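Local coordinates for protein MFP2b (PDB 2BJR) that enhances polymerization of the major sperm protein MSP, a process linked to the amoeboid motility of Ascaris sperm, and binds a zinc ion, at residues Phe102-Lys107 and Ala164-Gly169; Tyr284-Phe289 and Pro314-Val319; Pro290-Phe295 and Trp300-Val305. All coordinates share one frame; numbering follows the deposited sequence.

Interaction 1: residues Phe102-Lys107 and Ala164-Gly169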
loop_
_atom_site.group_PDB
_atom_site.type_symbol
_atom_site.label_atom_id
_atom_site.label_comp_id
_atom_site.label_asym_id
_atom_site.label_seq_id
_atom_site.Cartn_x
_atom_site.Cartn_y
_atom_site.Cartn_z
ATOM N N PHE A 102 -17.611 -20.977 5.718
ATOM C CA PHE A 102 -17.974 -22.412 5.785
ATOM C C PHE A 102 -17.899 -23.054 4.414
ATOM O O PHE A 102 -17.277 -24.084 4.267
ATOM C CB PHE A 102 -19.343 -22.635 6.450
ATOM C CG PHE A 102 -19.417 -22.107 7.875
ATOM C CD1 PHE A 102 -20.336 -21.124 8.226
ATOM C CD2 PHE A 102 -18.532 -22.570 8.839
ATOM C CE1 PHE A 102 -20.390 -20.631 9.540
ATOM C CE2 PHE A 102 -18.573 -22.085 10.152
ATOM C CZ PHE A 102 -19.492 -21.107 10.494
ATOM N N ASP A 103 -18.461 -22.401 3.401
ATOM C CA ASP A 103 -18.362 -22.874 2.016
ATOM C C ASP A 103 -16.916 -23.004 1.559
ATOM O O ASP A 103 -16.507 -23.983 0.926
ATOM C CB ASP A 103 -19.120 -21.916 1.103
ATOM C CG ASP A 103 -20.596 -21.911 1.388
ATOM O OD1 ASP A 103 -21.055 -22.748 2.226
ATOM O OD2 ASP A 103 -21.381 -21.123 0.825
ATOM N N LYS A 104 -16.125 -22.023 1.938
ATOM C CA LYS A 104 -14.741 -21.991 1.567
ATOM C C LYS A 104 -13.955 -23.096 2.263
ATOM O O LYS A 104 -13.134 -23.767 1.656
ATOM C CB LYS A 104 -14.189 -20.618 1.897
ATOM C CG LYS A 104 -13.064 -20.221 1.075
ATOM C CD LYS A 104 -13.426 -19.872 -0.395
ATOM C CE LYS A 104 -12.109 -19.763 -1.106
ATOM N NZ LYS A 104 -12.134 -19.894 -2.571
HETATM N N MSE A 105 -14.228 -23.320 3.524
HETATM C CA MSE A 105 -13.555 -24.406 4.226
HETATM C C MSE A 105 -13.930 -25.776 3.646
HETATM O O MSE A 105 -13.081 -26.647 3.528
HETATM C CB MSE A 105 -13.882 -24.339 5.717
HETATM C CG MSE A 105 -13.113 -23.244 6.394
HETATM SE SE MSE A 105 -13.506 -23.322 8.349
HETATM C CE MSE A 105 -15.151 -22.394 8.362
ATOM N N ASP A 106 -15.183 -25.923 3.260
ATOM C CA ASP A 106 -15.670 -27.162 2.655
ATOM C C ASP A 106 -15.095 -27.449 1.261
ATOM O O ASP A 106 -15.146 -28.588 0.809
ATOM C CB ASP A 106 -17.206 -27.136 2.568
ATOM C CG ASP A 106 -17.887 -27.203 3.943
ATOM O OD1 ASP A 106 -17.226 -27.521 4.981
ATOM O OD2 ASP A 106 -19.088 -26.933 4.064
ATOM N N LYS A 107 -14.566 -26.426 0.591
ATOM C CA LYS A 107 -13.906 -26.568 -0.701
ATOM C C LYS A 107 -12.418 -26.735 -0.493
ATOM O O LYS A 107 -11.644 -26.838 -1.449
ATOM C CB LYS A 107 -14.187 -25.361 -1.599
ATOM C CG LYS A 107 -15.562 -25.385 -2.272
ATOM C CD LYS A 107 -15.809 -24.088 -3.054
ATOM C CE LYS A 107 -17.275 -23.855 -3.367
ATOM N NZ LYS A 107 -17.482 -22.446 -3.857
ATOM N N ALA A 164 -8.260 -16.418 3.764
ATOM C CA ALA A 164 -8.179 -17.879 3.548
ATOM C C ALA A 164 -6.842 -18.225 2.917
ATOM O O ALA A 164 -6.321 -17.497 2.055
ATOM C CB ALA A 164 -9.329 -18.345 2.635
ATOM N N ARG A 165 -6.239 -19.317 3.376
ATOM C CA ARG A 165 -5.142 -19.952 2.688
ATOM C C ARG A 165 -5.710 -20.895 1.619
ATOM O O ARG A 165 -6.484 -21.817 1.931
ATOM C CB ARG A 165 -4.266 -20.757 3.677
ATOM C CG ARG A 165 -3.555 -19.968 4.742
ATOM C CD ARG A 165 -3.252 -20.776 6.031
ATOM N NE ARG A 165 -2.530 -22.029 5.741
ATOM C CZ ARG A 165 -1.244 -22.145 5.533
ATOM N NH1 ARG A 165 -0.432 -21.100 5.584
ATOM N NH2 ARG A 165 -0.728 -23.360 5.254
ATOM N N GLU A 166 -5.327 -20.652 0.369
ATOM C CA GLU A 166 -5.740 -21.473 -0.755
ATOM C C GLU A 166 -4.606 -22.435 -1.021
ATOM O O GLU A 166 -3.480 -22.025 -1.300
ATOM C CB GLU A 166 -5.980 -20.609 -1.994
ATOM C CG GLU A 166 -7.065 -19.588 -1.821
ATOM C CD GLU A 166 -8.457 -20.077 -2.145
ATOM O OE1 GLU A 166 -8.636 -21.257 -2.520
ATOM O OE2 GLU A 166 -9.386 -19.266 -2.003
ATOM N N LEU A 167 -4.925 -23.722 -0.957
ATOM C CA LEU A 167 -3.933 -24.782 -0.999
ATOM C C LEU A 167 -3.768 -25.399 -2.396
ATOM O O LEU A 167 -2.839 -26.184 -2.608
ATOM C CB LEU A 167 -4.296 -25.859 0.029
ATOM C CG LEU A 167 -4.349 -25.333 1.474
ATOM C CD1 LEU A 167 -4.545 -26.473 2.488
ATOM C CD2 LEU A 167 -3.091 -24.552 1.782
ATOM N N LYS A 168 -4.617 -25.003 -3.342
ATOM C CA LYS A 168 -4.492 -25.475 -4.738
ATOM C C LYS A 168 -4.340 -24.326 -5.748
ATOM O O LYS A 168 -4.983 -23.270 -5.643
ATOM C CB LYS A 168 -5.647 -26.417 -5.134
ATOM C CG LYS A 168 -7.068 -25.898 -4.877
ATOM C CD LYS A 168 -8.087 -27.022 -4.569
ATOM C CE LYS A 168 -9.328 -26.457 -3.799
ATOM N NZ LYS A 168 -10.680 -26.979 -4.281
ATOM N N GLY A 169 -3.426 -24.533 -6.691
ATOM C CA GLY A 169 -3.159 -23.565 -7.725
ATOM C C GLY A 169 -2.474 -22.320 -7.201
ATOM O O GLY A 169 -1.823 -22.297 -6.144
#
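K104 meets E166, and K168 meets the backbone of K107, two links that tie a short helix to the sheet of the N-terminal cytosolic motility domain. Helix 101-106 lies in the connection from strand 92-97 to strand 110-111, and strand 161-166 runs antiparallel between those two strands, so the contact sets a helix against the middle strand of a three-stranded sheet.

The ionic part is a salt bridge between K104 NZ and E166 OE2, 2.9 Å long. The lysine leaves the helix with CG opposite its main-chain nitrogen (chi1 -153°), kinks at chi2 (72°) and meets the glutamate at about a right angle. As a hydrogen bond the pair is weak. K104 CE lies as near to E166 OE2 (2.9 Å) as the nitrogen does, so the oxygen sits beside the CE-NZ bond, and the exact placing of the lysine end is doubtful. The same OE2 has a stronger partner in the amide ND2 of N94, on strand 92-97, which anchors the carboxylate from the sheet side. The side chain of E166 lies about 8 Å from that of H86, a zinc ligand.

Apolar packing is slight: K104 CG faces A164 CB at 4.5 Å, while the K104 side chain also touches I96.

The remaining bond links a side chain to the main chain. K168 stretches from the loop past the strand and reaches the carbonyl of K107, next to the helix. Its NZ lies 3.0 Å from K107 O, in the carbonyl plane, at a C=O...N angle of 160°.

Interaction 2: residues Tyr284-Phe289 and Pro314-Val319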
loop_
_atom_site.group_PDB
_atom_site.type_symbol
_atom_site.label_atom_id
_atom_site.label_comp_id
_atom_site.label_asym_id
_atom_site.label_seq_id
_atom_site.Cartn_x
_atom_site.Cartn_y
_atom_site.Cartn_z
ATOM N N TYR A 284 -1.370 4.107 -17.866
ATOM C CA TYR A 284 -0.799 5.329 -17.320
ATOM C C TYR A 284 -0.296 6.236 -18.435
ATOM O O TYR A 284 0.196 5.745 -19.453
ATOM C CB TYR A 284 0.422 5.023 -16.440
ATOM C CG TYR A 284 0.104 4.396 -15.107
ATOM C CD1 TYR A 284 0.688 3.211 -14.730
ATOM C CD2 TYR A 284 -0.776 5.004 -14.224
ATOM C CE1 TYR A 284 0.446 2.631 -13.466
ATOM C CE2 TYR A 284 -1.089 4.396 -13.011
ATOM C CZ TYR A 284 -0.463 3.235 -12.624
ATOM O OH TYR A 284 -0.780 2.668 -11.385
ATOM N N ASP A 285 -0.336 7.534 -18.182
ATOM C CA ASP A 285 0.340 8.536 -18.985
ATOM C C ASP A 285 0.483 9.803 -18.167
ATOM O O ASP A 285 -0.261 10.007 -17.218
ATOM C CB ASP A 285 -0.542 8.872 -20.185
ATOM C CG ASP A 285 0.223 9.542 -21.311
ATOM O OD1 ASP A 285 1.490 9.616 -21.300
ATOM O OD2 ASP A 285 -0.452 10.008 -22.243
ATOM N N TRP A 286 1.421 10.657 -18.519
ATOM C CA TRP A 286 1.647 11.890 -17.781
ATOM C C TRP A 286 0.964 12.960 -18.569
ATOM O O TRP A 286 1.158 13.026 -19.789
ATOM C CB TRP A 286 3.132 12.170 -17.599
ATOM C CG TRP A 286 3.798 11.114 -16.767
ATOM C CD1 TRP A 286 4.151 9.841 -17.162
ATOM C CD2 TRP A 286 4.180 11.228 -15.409
ATOM N NE1 TRP A 286 4.741 9.171 -16.121
ATOM C CE2 TRP A 286 4.765 9.991 -15.025
ATOM C CE3 TRP A 286 4.077 12.240 -14.455
ATOM C CZ2 TRP A 286 5.248 9.756 -13.748
ATOM C CZ3 TRP A 286 4.559 11.982 -13.173
ATOM C CH2 TRP A 286 5.169 10.757 -12.854
ATOM N N LYS A 287 0.121 13.736 -17.902
ATOM C CA LYS A 287 -0.720 14.750 -18.570
ATOM C C LYS A 287 -0.486 16.122 -17.972
ATOM O O LYS A 287 -0.221 16.227 -16.767
ATOM C CB LYS A 287 -2.198 14.404 -18.416
ATOM C CG LYS A 287 -2.621 13.069 -18.996
ATOM C CD LYS A 287 -2.418 13.091 -20.554
ATOM C CE LYS A 287 -3.156 11.947 -21.230
ATOM N NZ LYS A 287 -2.610 11.710 -22.614
ATOM N N PRO A 288 -0.567 17.189 -18.800
ATOM C CA PRO A 288 -0.441 18.553 -18.306
ATOM C C PRO A 288 -1.478 18.785 -17.252
ATOM O O PRO A 288 -2.593 18.267 -17.346
ATOM C CB PRO A 288 -0.668 19.438 -19.574
ATOM C CG PRO A 288 -0.263 18.549 -20.731
ATOM C CD PRO A 288 -0.752 17.165 -20.271
ATOM N N PHE A 289 -1.098 19.564 -16.256
ATOM C CA PHE A 289 -1.923 19.798 -15.094
ATOM C C PHE A 289 -3.399 20.212 -15.441
ATOM O O PHE A 289 -4.334 19.710 -14.826
ATOM C CB PHE A 289 -1.243 20.814 -14.169
ATOM C CG PHE A 289 -1.982 21.056 -12.895
ATOM C CD1 PHE A 289 -1.592 20.433 -11.708
ATOM C CD2 PHE A 289 -3.055 21.936 -12.839
ATOM C CE1 PHE A 289 -2.262 20.662 -10.533
ATOM C CE2 PHE A 289 -3.740 22.151 -11.633
ATOM C CZ PHE A 289 -3.351 21.491 -10.492
ATOM N N PRO A 314 1.353 11.963 -7.953
ATOM C CA PRO A 314 2.712 12.134 -8.453
ATOM C C PRO A 314 2.732 13.214 -9.559
ATOM O O PRO A 314 1.822 13.238 -10.371
ATOM C CB PRO A 314 3.058 10.736 -9.065
ATOM C CG PRO A 314 1.983 9.842 -8.656
ATOM C CD PRO A 314 0.762 10.704 -8.468
ATOM N N ALA A 315 3.779 14.023 -9.625
ATOM C CA ALA A 315 3.839 15.140 -10.577
ATOM C C ALA A 315 5.276 15.515 -10.838
ATOM O O ALA A 315 6.084 15.587 -9.924
ATOM C CB ALA A 315 3.100 16.314 -10.039
ATOM N N VAL A 316 5.595 15.746 -12.104
ATOM C CA VAL A 316 6.853 16.323 -12.478
ATOM C C VAL A 316 6.645 17.838 -12.514
ATOM O O VAL A 316 5.751 18.336 -13.218
ATOM C CB VAL A 316 7.263 15.826 -13.878
ATOM C CG1 VAL A 316 8.532 16.477 -14.317
ATOM C CG2 VAL A 316 7.404 14.306 -13.895
ATOM N N LEU A 317 7.459 18.553 -11.756
ATOM C CA LEU A 317 7.479 20.004 -11.705
ATOM C C LEU A 317 8.540 20.525 -12.659
ATOM O O LEU A 317 9.527 19.842 -12.922
ATOM C CB LEU A 317 7.857 20.483 -10.300
ATOM C CG LEU A 317 6.767 20.467 -9.229
ATOM C CD1 LEU A 317 6.335 19.062 -8.954
ATOM C CD2 LEU A 317 7.253 21.167 -7.977
ATOM N N ILE A 318 8.328 21.739 -13.159
ATOM C CA ILE A 318 9.353 22.474 -13.884
ATOM C C ILE A 318 9.925 23.548 -12.968
ATOM O O ILE A 318 9.216 24.473 -12.593
ATOM C CB ILE A 318 8.763 23.153 -15.145
ATOM C CG1 ILE A 318 8.069 22.136 -16.041
ATOM C CG2 ILE A 318 9.846 23.905 -15.901
ATOM C CD1 ILE A 318 8.939 20.981 -16.474
ATOM N N VAL A 319 11.185 23.392 -12.590
ATOM C CA VAL A 319 11.879 24.256 -11.650
ATOM C C VAL A 319 13.208 24.677 -12.279
ATOM O O VAL A 319 14.044 23.828 -12.634
ATOM C CB VAL A 319 12.173 23.495 -10.335
ATOM C CG1 VAL A 319 13.061 24.339 -9.364
ATOM C CG2 VAL A 319 10.920 23.119 -9.684
#
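W286 meets P314, A315 and V316 with the six-membered half of its indole, where CZ3 does most of the touching, helped by CE3 and CH2. The side chain stands up from its strand with CG beside the main-chain nitrogen (chi1 -64°), which sends the benzo ring over to the second strand.

V316 gives the closest touch: its methyl CG2 lies 3.7 Å from W286 CZ3 and 4.0 Å from W286 CE3, in an oblique approach, and the two side chains cross at about a right angle. The valine has CG1 opposite its main-chain nitrogen, and it is the other methyl, CG2, that is turned to the tryptophan. L214 and E323 touch V316 from outside the pair.

Strands 282-288 and 313-319 are not direct neighbours. Both pair antiparallel with strand 355-361, which lies between them in the sheet of the C-terminal cytosolic motility domain, and their axes pass 8.6 Å apart at 43°. W286 therefore spans the middle strand, resting on its L357, with L325 of strand 322-329 as a further neighbour.

P314 is met at its ring carbon CB, 4.3 Å from W286 CH2. Between the two larger residues, A315 turns its methyl away and offers its backbone, with CA near the indole plane at the ring edge, 4.2 Å from W286 CZ3.

The residues next to W286 in its strand are polar and point the other way. K287 NZ makes a 2.8 Å salt bridge to D285 OD2, coming from the anti side of the carboxylate and 31° out of its plane.

Interaction 3: residues Pro290-Phe295 and Trp300-Val305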
loop_
_atom_site.group_PDB
_atom_site.type_symbol
_atom_site.label_atom_id
_atom_site.label_comp_id
_atom_site.label_asym_id
_atom_site.label_seq_id
_atom_site.Cartn_x
_atom_site.Cartn_y
_atom_site.Cartn_z
ATOM N N PRO A 290 -3.623 21.134 -16.370
ATOM C CA PRO A 290 -5.006 21.525 -16.674
ATOM C C PRO A 290 -5.850 20.413 -17.253
ATOM O O PRO A 290 -7.045 20.378 -17.011
ATOM C CB PRO A 290 -4.836 22.710 -17.637
ATOM C CG PRO A 290 -3.432 23.178 -17.414
ATOM C CD PRO A 290 -2.646 21.942 -17.121
ATOM N N GLU A 291 -5.235 19.492 -17.986
ATOM C CA GLU A 291 -5.929 18.322 -18.469
ATOM C C GLU A 291 -6.188 17.325 -17.334
ATOM O O GLU A 291 -7.302 16.814 -17.175
ATOM C CB GLU A 291 -5.145 17.698 -19.625
ATOM C CG GLU A 291 -5.839 16.501 -20.231
ATOM C CD GLU A 291 -5.054 15.832 -21.348
ATOM O OE1 GLU A 291 -4.008 16.365 -21.796
ATOM O OE2 GLU A 291 -5.504 14.751 -21.753
ATOM N N ALA A 292 -5.166 17.098 -16.515
ATOM C CA ALA A 292 -5.300 16.240 -15.345
ATOM C C ALA A 292 -6.429 16.668 -14.427
ATOM O O ALA A 292 -7.089 15.845 -13.837
ATOM C CB ALA A 292 -3.951 16.189 -14.565
ATOM N N ALA A 293 -6.653 17.964 -14.323
ATOM C CA ALA A 293 -7.687 18.530 -13.450
ATOM C C ALA A 293 -9.143 18.281 -13.895
ATOM O O ALA A 293 -10.065 18.573 -13.139
ATOM C CB ALA A 293 -7.447 20.015 -13.271
ATOM N N GLN A 294 -9.340 17.706 -15.076
ATOM C CA GLN A 294 -10.672 17.432 -15.611
ATOM C C GLN A 294 -11.154 16.027 -15.209
ATOM O O GLN A 294 -11.946 15.409 -15.935
ATOM C CB GLN A 294 -10.700 17.611 -17.134
ATOM C CG GLN A 294 -10.121 18.930 -17.641
ATOM C CD GLN A 294 -10.112 19.047 -19.169
ATOM O OE1 GLN A 294 -10.882 18.359 -19.859
ATOM N NE2 GLN A 294 -9.268 19.921 -19.690
ATOM N N PHE A 295 -10.618 15.526 -14.074
ATOM C CA PHE A 295 -10.916 14.201 -13.488
ATOM C C PHE A 295 -12.419 13.907 -13.359
ATOM O O PHE A 295 -12.829 12.729 -13.278
ATOM C CB PHE A 295 -10.270 14.052 -12.077
ATOM C CG PHE A 295 -10.435 15.267 -11.184
ATOM C CD1 PHE A 295 -11.695 15.613 -10.669
ATOM C CD2 PHE A 295 -9.349 16.071 -10.871
ATOM C CE1 PHE A 295 -11.851 16.751 -9.855
ATOM C CE2 PHE A 295 -9.490 17.207 -10.057
ATOM C CZ PHE A 295 -10.740 17.553 -9.557
ATOM N N TRP A 300 -9.193 10.667 -18.178
ATOM C CA TRP A 300 -7.891 10.582 -17.488
ATOM C C TRP A 300 -8.047 11.086 -16.057
ATOM O O TRP A 300 -8.615 12.144 -15.791
ATOM C CB TRP A 300 -6.786 11.334 -18.219
ATOM C CG TRP A 300 -6.369 10.680 -19.479
ATOM C CD1 TRP A 300 -6.802 10.986 -20.734
ATOM C CD2 TRP A 300 -5.437 9.603 -19.633
ATOM N NE1 TRP A 300 -6.202 10.170 -21.658
ATOM C CE2 TRP A 300 -5.370 9.296 -21.015
ATOM C CE3 TRP A 300 -4.672 8.838 -18.741
ATOM C CZ2 TRP A 300 -4.556 8.286 -21.525
ATOM C CZ3 TRP A 300 -3.875 7.836 -19.238
ATOM C CH2 TRP A 300 -3.822 7.552 -20.628
ATOM N N ILE A 301 -7.616 10.287 -15.103
ATOM C CA ILE A 301 -7.808 10.631 -13.715
ATOM C C ILE A 301 -6.405 10.637 -13.093
ATOM O O ILE A 301 -5.686 9.670 -13.260
ATOM C CB ILE A 301 -8.697 9.581 -13.027
ATOM C CG1 ILE A 301 -10.049 9.412 -13.766
ATOM C CG2 ILE A 301 -8.993 9.941 -11.608
ATOM C CD1 ILE A 301 -11.072 8.568 -12.955
ATOM N N PRO A 302 -6.023 11.661 -12.358
ATOM C CA PRO A 302 -4.743 11.576 -11.641
ATOM C C PRO A 302 -4.680 10.352 -10.720
ATOM O O PRO A 302 -5.672 9.932 -10.134
ATOM C CB PRO A 302 -4.692 12.872 -10.813
ATOM C CG PRO A 302 -5.608 13.814 -11.532
ATOM C CD PRO A 302 -6.732 12.935 -12.084
ATOM N N VAL A 303 -3.487 9.791 -10.576
ATOM C CA VAL A 303 -3.213 8.805 -9.556
ATOM C C VAL A 303 -3.268 9.597 -8.264
ATOM O O VAL A 303 -2.708 10.667 -8.209
ATOM C CB VAL A 303 -1.832 8.162 -9.789
ATOM C CG1 VAL A 303 -1.353 7.410 -8.603
ATOM C CG2 VAL A 303 -1.930 7.275 -10.997
ATOM N N HIS A 304 -3.979 9.117 -7.246
ATOM C CA HIS A 304 -4.087 9.857 -6.001
ATOM C C HIS A 304 -4.134 8.948 -4.803
ATOM O O HIS A 304 -4.690 7.850 -4.862
ATOM C CB HIS A 304 -5.344 10.750 -5.968
ATOM C CG HIS A 304 -6.628 10.017 -6.216
ATOM N ND1 HIS A 304 -7.528 9.718 -5.213
ATOM C CD2 HIS A 304 -7.163 9.532 -7.361
ATOM C CE1 HIS A 304 -8.550 9.044 -5.731
ATOM N NE2 HIS A 304 -8.361 8.939 -7.042
ATOM N N VAL A 305 -3.530 9.406 -3.721
ATOM C CA VAL A 305 -3.719 8.788 -2.408
ATOM C C VAL A 305 -4.392 9.841 -1.540
ATOM O O VAL A 305 -3.933 10.977 -1.457
ATOM C CB VAL A 305 -2.387 8.304 -1.827
ATOM C CG1 VAL A 305 -2.563 7.925 -0.352
ATOM C CG2 VAL A 305 -1.882 7.084 -2.610
HETATM O O HOH W 1 -8.785 14.541 -17.107
HETATM O O HOH W 2 -11.478 12.940 -16.445
#
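W300 O is gripped by two waters that join it to the other segment. One water lies 2.7 Å from both W300 O and E291 O. The second bridges W300 O to Q294 O, with the shorter arm, 2.6 Å, on the Q294 O side. Each water has more acceptors nearby than protons to give, so these bonds need not all be made at once. The two segments share no direct hydrogen bond, and apart from the waters they meet by packing.

P302 supplies much of that packing. Its ring carbon CG lies 3.4 Å from A292 O, and its CD, which is equally close to that oxygen, also lies 3.7 Å from F295 CB. The methyl of A292 packs against P302 CG at 4.2 Å (from CB) and also rests on V356 and C358 of strand 355-361. Helix 289-292 and the turn after it lie in the connection from strand 282-288 to strand 300-302 in the C-terminal cytosolic motility domain, and both of these strands pair antiparallel with strand 355-361.

In F295 the ring springs from between the main-chain nitrogen and carbonyl (chi1 44°), and P302 CD lies at the ring's edge, near its plane. One ring face carries A293 O, offset toward the rim, and the CB of F295 touches I301 CG2 at 4.3 Å.

On the other flank E291 runs out fully extended (chi1 -177°) beside the indole of W300. Its OE2 comes obliquely to W300 CD1, at 4.1 Å, with the carboxylate and ring planes 88° apart. The indole also receives K287 in a cation-pi contact.

Overall arrangement
Interactions 2 and 3 are neighbours in the C-terminal cytosolic motility domain, with centres 10 Å apart: 290-295 and 300-305 lie within the loop that interaction 2 closes, and both contacts reach the sheet built on strand 355-361. They meet directly where K287 CE packs 3.5 Å from W300 CE2. Interaction 1 belongs to the N-terminal cytosolic motility domain, its centre 44 Å from that of interaction 2 and 40 Å from that of interaction 3. It lies nearest the zinc site of H86, C174, C176 and C179, the side chain of K168 being about 11 Å from the metal. The two domains belong to one sequence family, consistent with a common origin.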